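PDB 2OXB: beta-fructofuranosidase, insoluble isoenzyme CWINV1 from Arabidopsis thaliana, which hydrolyses sucrose and 1-kestose, and to a lesser extent neokestose and levan, as a secreted cell-wall enzyme of glycosyl hydrolase family 32. Local coordinates for residues W16-N21 and W291-E296; R268-K273 and C494-V499. The protein carries 1 engineered substitution. All coordinates share one frame; numbering follows the deposited sequence.

Overall arrangement
Both interactions lie deep in the chain, their centres about 13 Å apart. Along the sequence their segments alternate: 16-21, 268-273, 291-296, 494-499. Interaction 1 lies within the N-terminal propeller domain, where strand 15-26 meets the loop after strand 287-291, beside the bound fructose. Interaction 2 joins a propeller loop to strand 493-498, at the edge of a six-stranded sheet of the C-terminal domain. The two contacts touch. T294 OG1 hydrogen-bonds to K273 O, and E296 forms a salt bridge with R498. The loop 291-296 therefore meets the active-site strand at W293 and the C-terminal domain at E296, linking the substrate site to the domain interface.

Interaction 1: residues W16-N21 and W291-E296. With NAG (2-acetamido-2-deoxy-beta-D-glucopyranose), chain C; FRU (beta-D-fructofuranose), chain B.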
ATOM      1  N   TRP A  16      -0.690 -17.618   8.408  1.00 33.96           N
ATOM      2  CA  TRP A  16      -0.423 -16.850   7.177  1.00 32.13           C
ATOM      3  C   TRP A  16      -1.565 -15.990   6.660  1.00 32.75           C
ATOM      4  O   TRP A  16      -2.739 -16.325   6.807  1.00 32.44           O
ATOM      5  CB  TRP A  16       0.071 -17.796   6.036  1.00 30.66           C
ATOM      6  CG  TRP A  16       0.294 -17.130   4.635  1.00 27.52           C
ATOM      7  CD1 TRP A  16      -0.674 -16.806   3.718  1.00 27.48           C
ATOM      8  CD2 TRP A  16       1.534 -16.615   4.092  1.00 25.23           C
ATOM      9  NE1 TRP A  16      -0.121 -16.120   2.657  1.00 26.48           N
ATOM     10  CE2 TRP A  16       1.227 -15.990   2.861  1.00 24.88           C
ATOM     11  CE3 TRP A  16       2.867 -16.622   4.528  1.00 22.41           C
ATOM     12  CZ2 TRP A  16       2.198 -15.365   2.072  1.00 24.17           C
ATOM     13  CZ3 TRP A  16       3.833 -16.004   3.742  1.00 21.47           C
ATOM     14  CH2 TRP A  16       3.492 -15.385   2.526  1.00 24.39           C
ATOM     15  N   MET A  17      -1.182 -14.869   6.051  1.00 33.92           N
ATOM     16  CA  MET A  17      -2.107 -13.901   5.462  1.00 35.30           C
ATOM     17  C   MET A  17      -1.507 -13.328   4.177  1.00 35.75           C
ATOM     18  O   MET A  17      -0.296 -13.114   4.095  1.00 36.17           O
ATOM     19  CB  MET A  17      -2.407 -12.748   6.431  1.00 32.94           C
ATOM     20  CG  MET A  17      -3.193 -11.631   5.742  1.00 30.66           C
ATOM     21  SD  MET A  17      -4.069 -10.537   6.835  1.00 25.52           S
ATOM     22  CE  MET A  17      -2.854  -9.241   7.093  1.00 24.19           C
ATOM     23  N   ASN A  18      -2.346 -13.056   3.184  1.00 36.26           N
ATOM     24  CA  ASN A  18      -1.835 -12.534   1.918  1.00 36.20           C
ATOM     25  C   ASN A  18      -2.601 -11.311   1.397  1.00 34.34           C
ATOM     26  O   ASN A  18      -2.814 -10.337   2.124  1.00 35.28           O
ATOM     27  CB  ASN A  18      -1.845 -13.663   0.874  1.00 37.74           C
ATOM     28  CG  ASN A  18      -0.994 -13.355  -0.346  1.00 38.18           C
ATOM     29  OD1 ASN A  18      -0.799 -14.214  -1.204  1.00 39.03           O
ATOM     30  ND2 ASN A  18      -0.489 -12.133  -0.433  1.00 39.81           N
ATOM     31  N   ASP A  19      -2.995 -11.380   0.128  1.00 30.38           N
ATOM     32  CA  ASP A  19      -3.722 -10.317  -0.551  1.00 28.47           C
ATOM     33  C   ASP A  19      -4.989  -9.833   0.166  1.00 28.78           C
ATOM     34  O   ASP A  19      -5.643 -10.580   0.901  1.00 27.36           O
ATOM     35  CB  ASP A  19      -4.129 -10.777  -1.963  1.00 26.95           C
ATOM     36  CG  ASP A  19      -2.982 -10.786  -2.942  1.00 25.21           C
ATOM     37  OD1 ASP A  19      -1.851 -11.144  -2.548  1.00 27.73           O
ATOM     38  OD2 ASP A  19      -3.224 -10.449  -4.120  1.00 21.02           O
ATOM     39  N   PRO A  20      -5.330  -8.547  -0.032  1.00 29.32           N
ATOM     40  CA  PRO A  20      -6.513  -7.888   0.536  1.00 28.89           C
ATOM     41  C   PRO A  20      -7.592  -8.128  -0.522  1.00 29.07           C
ATOM     42  O   PRO A  20      -7.372  -7.841  -1.709  1.00 28.19           O
ATOM     43  CB  PRO A  20      -6.110  -6.410   0.595  1.00 29.07           C
ATOM     44  CG  PRO A  20      -4.591  -6.430   0.461  1.00 29.51           C
ATOM     45  CD  PRO A  20      -4.369  -7.538  -0.510  1.00 29.40           C
ATOM     46  N   ASN A  21      -8.744  -8.650  -0.116  1.00 28.36           N
ATOM     47  CA  ASN A  21      -9.806  -8.941  -1.081  1.00 28.05           C
ATOM     48  C   ASN A  21     -11.137  -8.234  -0.801  1.00 27.60           C
ATOM     49  O   ASN A  21     -11.522  -8.024   0.353  1.00 27.56           O
ATOM     50  CB  ASN A  21     -10.038 -10.457  -1.145  1.00 28.10           C
ATOM     51  CG  ASN A  21      -8.784 -11.234  -1.558  1.00 29.45           C
ATOM     52  OD1 ASN A  21      -8.638 -12.405  -1.243  1.00 29.23           O
ATOM     53  ND2 ASN A  21      -7.891 -10.579  -2.292  1.00 32.14           N
ATOM     54  N   TRP A 291      -5.806  -0.098   0.529  1.00 29.20           N
ATOM     55  CA  TRP A 291      -5.268  -1.226   1.285  1.00 30.50           C
ATOM     56  C   TRP A 291      -4.020  -1.847   0.665  1.00 31.09           C
ATOM     57  O   TRP A 291      -3.947  -2.038  -0.547  1.00 30.97           O
ATOM     58  CB  TRP A 291      -6.298  -2.337   1.420  1.00 31.97           C
ATOM     59  CG  TRP A 291      -7.478  -2.008   2.220  1.00 34.72           C
ATOM     60  CD1 TRP A 291      -8.646  -1.446   1.778  1.00 37.45           C
ATOM     61  CD2 TRP A 291      -7.652  -2.267   3.611  1.00 35.84           C
ATOM     62  NE1 TRP A 291      -9.545  -1.349   2.816  1.00 38.32           N
ATOM     63  CE2 TRP A 291      -8.960  -1.845   3.953  1.00 37.41           C
ATOM     64  CE3 TRP A 291      -6.830  -2.817   4.609  1.00 37.32           C
ATOM     65  CZ2 TRP A 291      -9.469  -1.962   5.256  1.00 37.23           C
ATOM     66  CZ3 TRP A 291      -7.332  -2.933   5.904  1.00 38.09           C
ATOM     67  CH2 TRP A 291      -8.643  -2.507   6.215  1.00 39.29           C
ATOM     68  N   GLY A 292      -3.059  -2.189   1.520  1.00 32.84           N
ATOM     69  CA  GLY A 292      -1.818  -2.803   1.075  1.00 31.07           C
ATOM     70  C   GLY A 292      -1.390  -3.900   2.034  1.00 30.60           C
ATOM     71  O   GLY A 292      -1.466  -3.724   3.253  1.00 30.54           O
ATOM     72  N   TRP A 293      -0.923  -5.022   1.486  1.00 29.96           N
ATOM     73  CA  TRP A 293      -0.515  -6.167   2.287  1.00 28.55           C
ATOM     74  C   TRP A 293       0.829  -6.087   3.037  1.00 28.22           C
ATOM     75  O   TRP A 293       0.839  -6.138   4.266  1.00 29.81           O
ATOM     76  CB  TRP A 293      -0.608  -7.447   1.434  1.00 28.63           C
ATOM     77  CG  TRP A 293       0.147  -8.633   1.984  1.00 28.61           C
ATOM     78  CD1 TRP A 293       0.173  -9.070   3.280  1.00 28.15           C
ATOM     79  CD2 TRP A 293       1.018  -9.508   1.248  1.00 28.72           C
ATOM     80  NE1 TRP A 293       1.012 -10.156   3.396  1.00 30.16           N
ATOM     81  CE2 TRP A 293       1.540 -10.448   2.165  1.00 28.32           C
ATOM     82  CE3 TRP A 293       1.407  -9.586  -0.101  1.00 27.02           C
ATOM     83  CZ2 TRP A 293       2.431 -11.457   1.783  1.00 28.72           C
ATOM     84  CZ3 TRP A 293       2.295 -10.590  -0.485  1.00 29.89           C
ATOM     85  CH2 TRP A 293       2.798 -11.515   0.461  1.00 30.09           C
ATOM     86  N   THR A 294       1.961  -5.961   2.358  1.00 25.85           N
ATOM     87  CA  THR A 294       3.238  -5.896   3.097  1.00 24.93           C
ATOM     88  C   THR A 294       3.722  -7.228   3.675  1.00 23.95           C
ATOM     89  O   THR A 294       3.275  -7.685   4.732  1.00 19.04           O
ATOM     90  CB  THR A 294       3.195  -4.877   4.275  1.00 23.94           C
ATOM     91  OG1 THR A 294       3.216  -3.545   3.758  1.00 24.83           O
ATOM     92  CG2 THR A 294       4.404  -5.054   5.194  1.00 25.08           C
ATOM     93  N   ASN A 295       4.675  -7.806   2.957  1.00 25.86           N
ATOM     94  CA  ASN A 295       5.331  -9.057   3.279  1.00 27.27           C
ATOM     95  C   ASN A 295       5.732  -9.115   4.731  1.00 27.29           C
ATOM     96  O   ASN A 295       5.450  -8.228   5.526  1.00 28.04           O
ATOM     97  CB  ASN A 295       6.620  -9.165   2.468  1.00 31.66           C
ATOM     98  CG  ASN A 295       6.663 -10.368   1.576  1.00 35.79           C
ATOM     99  OD1 ASN A 295       6.039 -11.391   1.858  1.00 37.68           O
ATOM    100  ND2 ASN A 295       7.436 -10.254   0.499  1.00 39.18           N
ATOM    101  N   GLU A 296       6.466 -10.172   5.033  1.00 27.38           N
ATOM    102  CA  GLU A 296       6.997 -10.421   6.353  1.00 26.93           C
ATOM    103  C   GLU A 296       8.519 -10.442   6.158  1.00 27.52           C
ATOM    104  O   GLU A 296       9.029 -11.366   5.529  1.00 27.92           O
ATOM    105  CB  GLU A 296       6.533 -11.788   6.818  1.00 25.61           C
ATOM    106  CG  GLU A 296       6.685 -12.022   8.291  1.00 23.40           C
ATOM    107  CD  GLU A 296       5.547 -11.411   9.075  1.00 21.56           C
ATOM    108  OE1 GLU A 296       4.395 -11.753   8.753  1.00 14.87           O
ATOM    109  OE2 GLU A 296       5.809 -10.603   9.997  1.00 20.95           O
TER
HETATM  110  C1  NAG C 660       8.699 -10.961   0.455  1.00 40.16           C
HETATM  111  C2  NAG C 660       9.823 -10.031  -0.027  1.00 41.29           C
HETATM  112  C3  NAG C 660      11.225 -10.625   0.215  1.00 42.27           C
HETATM  113  C4  NAG C 660      11.381 -11.281   1.590  1.00 42.56           C
HETATM  114  C5  NAG C 660      10.202 -12.233   1.770  1.00 43.79           C
HETATM  115  C6  NAG C 660      10.189 -13.089   3.030  1.00 44.53           C
HETATM  116  C7  NAG C 660      10.464 -10.354  -2.334  1.00 45.38           C
HETATM  117  C8  NAG C 660      10.017 -11.676  -2.950  1.00 45.81           C
HETATM  118  N2  NAG C 660       9.660  -9.774  -1.446  1.00 42.86           N
HETATM  119  O3  NAG C 660      12.214  -9.617   0.053  1.00 40.76           O
HETATM  120  O4  NAG C 660      12.603 -11.999   1.626  1.00 45.09           O
HETATM  121  O5  NAG C 660       8.985 -11.480   1.751  1.00 41.31           O
HETATM  122  O6  NAG C 660       9.119 -14.027   2.988  1.00 43.87           O
HETATM  123  O7  NAG C 660      11.544  -9.869  -2.667  1.00 46.90           O
HETATM  124  C1  FRU B   2      -0.175 -11.852  -4.963  1.00 48.46           C
HETATM  125  C2  FRU B   2      -0.683 -13.208  -5.471  1.00 49.90           C
HETATM  126  C3  FRU B   2      -1.884 -13.032  -6.421  1.00 49.26           C
HETATM  127  C4  FRU B   2      -2.709 -14.264  -6.182  1.00 48.91           C
HETATM  128  C5  FRU B   2      -2.415 -14.545  -4.709  1.00 50.24           C
HETATM  129  C6  FRU B   2      -2.212 -16.013  -4.391  1.00 51.83           C
HETATM  130  O1  FRU B   2       0.365 -11.073  -6.015  1.00 47.11           O
HETATM  131  O2  FRU B   2       0.282 -14.129  -6.098  1.00 52.70           O
HETATM  132  O3  FRU B   2      -1.515 -12.937  -7.794  1.00 51.09           O
HETATM  133  O4  FRU B   2      -4.103 -14.025  -6.401  1.00 46.67           O
HETATM  134  O5  FRU B   2      -1.213 -13.874  -4.360  1.00 49.83           O
HETATM  135  O6  FRU B   2      -3.464 -16.666  -4.497  1.00 53.60           O
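W293 lies against N18 and makes the largest share of this contact. Its CG is anti to the backbone N (chi1 163°), which sends the indole toward strand 16-21. N18 ND2 sits over one indole face, 3.2 Å from W293 CZ3 and toward the rim of the ring. The amide is tilted against the indole, the planes 58° apart. On this same face N18 CA makes a CH-pi contact, 4.0 Å from the centroid of the five-membered ring of W293. N295 N lies over the opposite face. W16 crosses W293 at about a right angle, CZ2 to CZ2 at 3.9 Å. P20 extends the apolar packing: its CG is 4.2 Å from W293 CB, and its CB touches W291 CB. An alanine in place of W293 would remove the indole, probably opening a gap beside W16 and under N18 and leaving the N18 amide freer to turn. That amide matters for the site, because N18 OD1 faces the fructose, 3.2 Å from FRU O5. Next to it, active-site D19 has OD1 3.0 Å from FRU C1, while OD2 bonds to S79. The contact thus backs the family 32 WMNDPNG motif with an indole: carboxylate and amide oxygens face the sugar, and carbon-rich surfaces pack behind them.

Interaction 2: residues R268-K273 and C494-V499; sequences RYDYGK and CITSRV
D270, Y271 and K273 hydrogen-bond to C494 and T496 in a buried contact between the two domains. A loop of the N-terminal domain runs in the same direction as strand 493-498, an edge strand of the C-terminal domain. Two of the three bonds are backbone to backbone. Y271 N donates to C494 O at 2.9 Å, and K273 N donates to T496 O at 3.0 Å, from above the carbonyl plane. The third uses a side chain. D270 has CG anti to its backbone N (chi1 -160°), which brings the carboxylate across to the strand. There OD1 accepts T496 N at 3.0 Å through its syn lone pair, with an N-H...O angle of 157°. The carboxylate also lies beside the T496 side chain, which it meets at about a right angle, and T496 OG1 is held by V484 O on the next strand. Y271 packs its CB on I495 CG1 at 4.0 Å. R268 CB lies over one face of its ring, and its OH accepts R268 N at 3.0 Å, which pins the ring within the loop. Farther along, K273 CG meets R498 CG at 4.3 Å. Their charged ends take other partners: K273 NZ bonds to S297, and R498 pairs with E296. This is the domain junction of family 32 enzymes, where a five-bladed beta-propeller is docked against a C-terminal beta-sandwich.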
ATOM      1  N   ARG A 268       5.733   4.236  -7.377  1.00 29.44           N
ATOM      2  CA  ARG A 268       5.222   3.184  -6.501  1.00 26.28           C
ATOM      3  C   ARG A 268       4.268   3.766  -5.455  1.00 23.67           C
ATOM      4  O   ARG A 268       4.392   4.929  -5.071  1.00 23.86           O
ATOM      5  CB  ARG A 268       6.378   2.477  -5.759  1.00 24.48           C
ATOM      6  CG  ARG A 268       7.449   1.819  -6.624  1.00 24.74           C
ATOM      7  CD  ARG A 268       8.412   0.982  -5.762  1.00 22.73           C
ATOM      8  NE  ARG A 268       9.628   0.577  -6.474  1.00 21.49           N
ATOM      9  CZ  ARG A 268      10.574  -0.226  -5.977  1.00 22.22           C
ATOM     10  NH1 ARG A 268      10.456  -0.731  -4.753  1.00 20.94           N
ATOM     11  NH2 ARG A 268      11.654  -0.524  -6.699  1.00 20.15           N
ATOM     12  N   TYR A 269       3.303   2.981  -4.998  1.00 20.03           N
ATOM     13  CA  TYR A 269       2.448   3.522  -3.957  1.00 19.05           C
ATOM     14  C   TYR A 269       3.391   3.671  -2.761  1.00 18.03           C
ATOM     15  O   TYR A 269       3.450   4.712  -2.106  1.00 16.49           O
ATOM     16  CB  TYR A 269       1.306   2.564  -3.591  1.00 15.71           C
ATOM     17  CG  TYR A 269       0.032   2.679  -4.417  1.00 12.75           C
ATOM     18  CD1 TYR A 269      -0.467   3.921  -4.830  1.00 11.08           C
ATOM     19  CD2 TYR A 269      -0.725   1.537  -4.710  1.00 12.58           C
ATOM     20  CE1 TYR A 269      -1.702   4.018  -5.519  1.00  8.97           C
ATOM     21  CE2 TYR A 269      -1.946   1.619  -5.384  1.00 11.63           C
ATOM     22  CZ  TYR A 269      -2.429   2.856  -5.785  1.00 10.55           C
ATOM     23  OH  TYR A 269      -3.620   2.907  -6.468  1.00 10.66           O
ATOM     24  N   ASP A 270       4.180   2.627  -2.541  1.00 15.88           N
ATOM     25  CA  ASP A 270       5.104   2.566  -1.428  1.00 14.68           C
ATOM     26  C   ASP A 270       6.488   2.087  -1.892  1.00 15.52           C
ATOM     27  O   ASP A 270       6.608   1.035  -2.534  1.00 14.17           O
ATOM     28  CB  ASP A 270       4.512   1.598  -0.406  1.00 16.08           C
ATOM     29  CG  ASP A 270       5.081   1.776   0.967  1.00 14.51           C
ATOM     30  OD1 ASP A 270       6.241   1.371   1.180  1.00 13.03           O
ATOM     31  OD2 ASP A 270       4.360   2.321   1.828  1.00 15.18           O
ATOM     32  N   TYR A 271       7.530   2.847  -1.549  1.00 14.13           N
ATOM     33  CA  TYR A 271       8.886   2.500  -1.947  1.00 14.02           C
ATOM     34  C   TYR A 271       9.617   1.638  -0.940  1.00 14.55           C
ATOM     35  O   TYR A 271      10.799   1.850  -0.666  1.00 14.08           O
ATOM     36  CB  TYR A 271       9.675   3.776  -2.229  1.00 16.96           C
ATOM     37  CG  TYR A 271       9.129   4.535  -3.417  1.00 18.51           C
ATOM     38  CD1 TYR A 271       9.728   4.425  -4.675  1.00 18.14           C
ATOM     39  CD2 TYR A 271       7.982   5.320  -3.291  1.00 18.51           C
ATOM     40  CE1 TYR A 271       9.203   5.079  -5.785  1.00 20.00           C
ATOM     41  CE2 TYR A 271       7.445   5.977  -4.388  1.00 22.31           C
ATOM     42  CZ  TYR A 271       8.065   5.852  -5.633  1.00 23.04           C
ATOM     43  OH  TYR A 271       7.534   6.524  -6.703  1.00 26.90           O
ATOM     44  N   GLY A 272       8.902   0.640  -0.423  1.00 14.88           N
ATOM     45  CA  GLY A 272       9.435  -0.276   0.576  1.00 14.04           C
ATOM     46  C   GLY A 272       8.700  -1.601   0.515  1.00 14.10           C
ATOM     47  O   GLY A 272       8.423  -2.082  -0.572  1.00 16.80           O
ATOM     48  N   LYS A 273       8.361  -2.195   1.653  1.00 14.38           N
ATOM     49  CA  LYS A 273       7.672  -3.476   1.619  1.00 14.79           C
ATOM     50  C   LYS A 273       6.171  -3.331   1.407  1.00 19.32           C
ATOM     51  O   LYS A 273       5.395  -3.305   2.364  1.00 21.26           O
ATOM     52  CB  LYS A 273       7.928  -4.264   2.907  1.00 14.08           C
ATOM     53  CG  LYS A 273       7.662  -5.763   2.779  1.00 10.63           C
ATOM     54  CD  LYS A 273       8.726  -6.454   1.928  1.00 10.30           C
ATOM     55  CE  LYS A 273       9.936  -6.894   2.751  1.00 10.48           C
ATOM     56  NZ  LYS A 273       9.627  -7.962   3.772  1.00 11.36           N
ATOM     57  N   CYS A 494       5.947   7.505   0.679  1.00 30.44           N
ATOM     58  CA  CYS A 494       5.563   6.420   1.563  1.00 30.05           C
ATOM     59  C   CYS A 494       6.496   5.207   1.527  1.00 31.59           C
ATOM     60  O   CYS A 494       6.380   4.354   0.649  1.00 33.04           O
ATOM     61  CB  CYS A 494       4.141   6.001   1.215  1.00 29.32           C
ATOM     62  SG  CYS A 494       3.045   7.414   0.955  1.00 24.81           S
ATOM     63  N   ILE A 495       7.412   5.144   2.497  1.00 32.49           N
ATOM     64  CA  ILE A 495       8.372   4.041   2.633  1.00 32.58           C
ATOM     65  C   ILE A 495       8.100   3.233   3.917  1.00 33.42           C
ATOM     66  O   ILE A 495       8.412   3.674   5.027  1.00 33.29           O
ATOM     67  CB  ILE A 495       9.828   4.546   2.711  1.00 32.02           C
ATOM     68  CG1 ILE A 495      10.195   5.326   1.450  1.00 31.29           C
ATOM     69  CG2 ILE A 495      10.772   3.359   2.884  1.00 32.96           C
ATOM     70  CD1 ILE A 495      11.594   5.909   1.487  1.00 27.60           C
ATOM     71  N   THR A 496       7.540   2.039   3.744  1.00 33.09           N
ATOM     72  CA  THR A 496       7.194   1.159   4.855  1.00 32.60           C
ATOM     73  C   THR A 496       8.191  -0.002   4.965  1.00 31.54           C
ATOM     74  O   THR A 496       8.802  -0.403   3.975  1.00 30.54           O
ATOM     75  CB  THR A 496       5.751   0.613   4.652  1.00 33.60           C
ATOM     76  OG1 THR A 496       5.195   0.205   5.907  1.00 36.99           O
ATOM     77  CG2 THR A 496       5.761  -0.570   3.698  1.00 33.88           C
ATOM     78  N   SER A 497       8.356  -0.538   6.168  1.00 31.88           N
ATOM     79  CA  SER A 497       9.287  -1.644   6.379  1.00 33.12           C
ATOM     80  C   SER A 497       8.882  -2.565   7.533  1.00 33.37           C
ATOM     81  O   SER A 497       7.869  -2.337   8.192  1.00 33.94           O
ATOM     82  CB  SER A 497      10.692  -1.090   6.613  1.00 32.00           C
ATOM     83  OG  SER A 497      10.633   0.260   7.025  1.00 32.53           O
ATOM     84  N   ARG A 498       9.679  -3.605   7.765  1.00 33.18           N
ATOM     85  CA  ARG A 498       9.412  -4.572   8.827  1.00 33.65           C
ATOM     86  C   ARG A 498      10.688  -4.806   9.632  1.00 33.57           C
ATOM     87  O   ARG A 498      11.714  -5.214   9.076  1.00 35.17           O
ATOM     88  CB  ARG A 498       8.944  -5.891   8.217  1.00 34.28           C
ATOM     89  CG  ARG A 498       8.025  -5.707   7.021  1.00 35.69           C
ATOM     90  CD  ARG A 498       6.621  -5.317   7.425  1.00 35.28           C
ATOM     91  NE  ARG A 498       5.738  -6.479   7.443  1.00 35.61           N
ATOM     92  CZ  ARG A 498       5.698  -7.381   8.417  1.00 35.03           C
ATOM     93  NH1 ARG A 498       6.488  -7.260   9.472  1.00 34.13           N
ATOM     94  NH2 ARG A 498       4.876  -8.415   8.322  1.00 36.50           N
ATOM     95  N   VAL A 499      10.617  -4.539  10.934  1.00 32.54           N
ATOM     96  CA  VAL A 499      11.751  -4.697  11.840  1.00 32.00           C
ATOM     97  C   VAL A 499      11.461  -5.743  12.922  1.00 30.91           C
ATOM     98  O   VAL A 499      10.309  -5.958  13.307  1.00 30.38           O
ATOM     99  CB  VAL A 499      12.154  -3.320  12.489  1.00 32.93           C
ATOM    100  CG1 VAL A 499      10.978  -2.708  13.237  1.00 31.49           C
ATOM    101  CG2 VAL A 499      13.346  -3.504  13.425  1.00 31.64           C
TER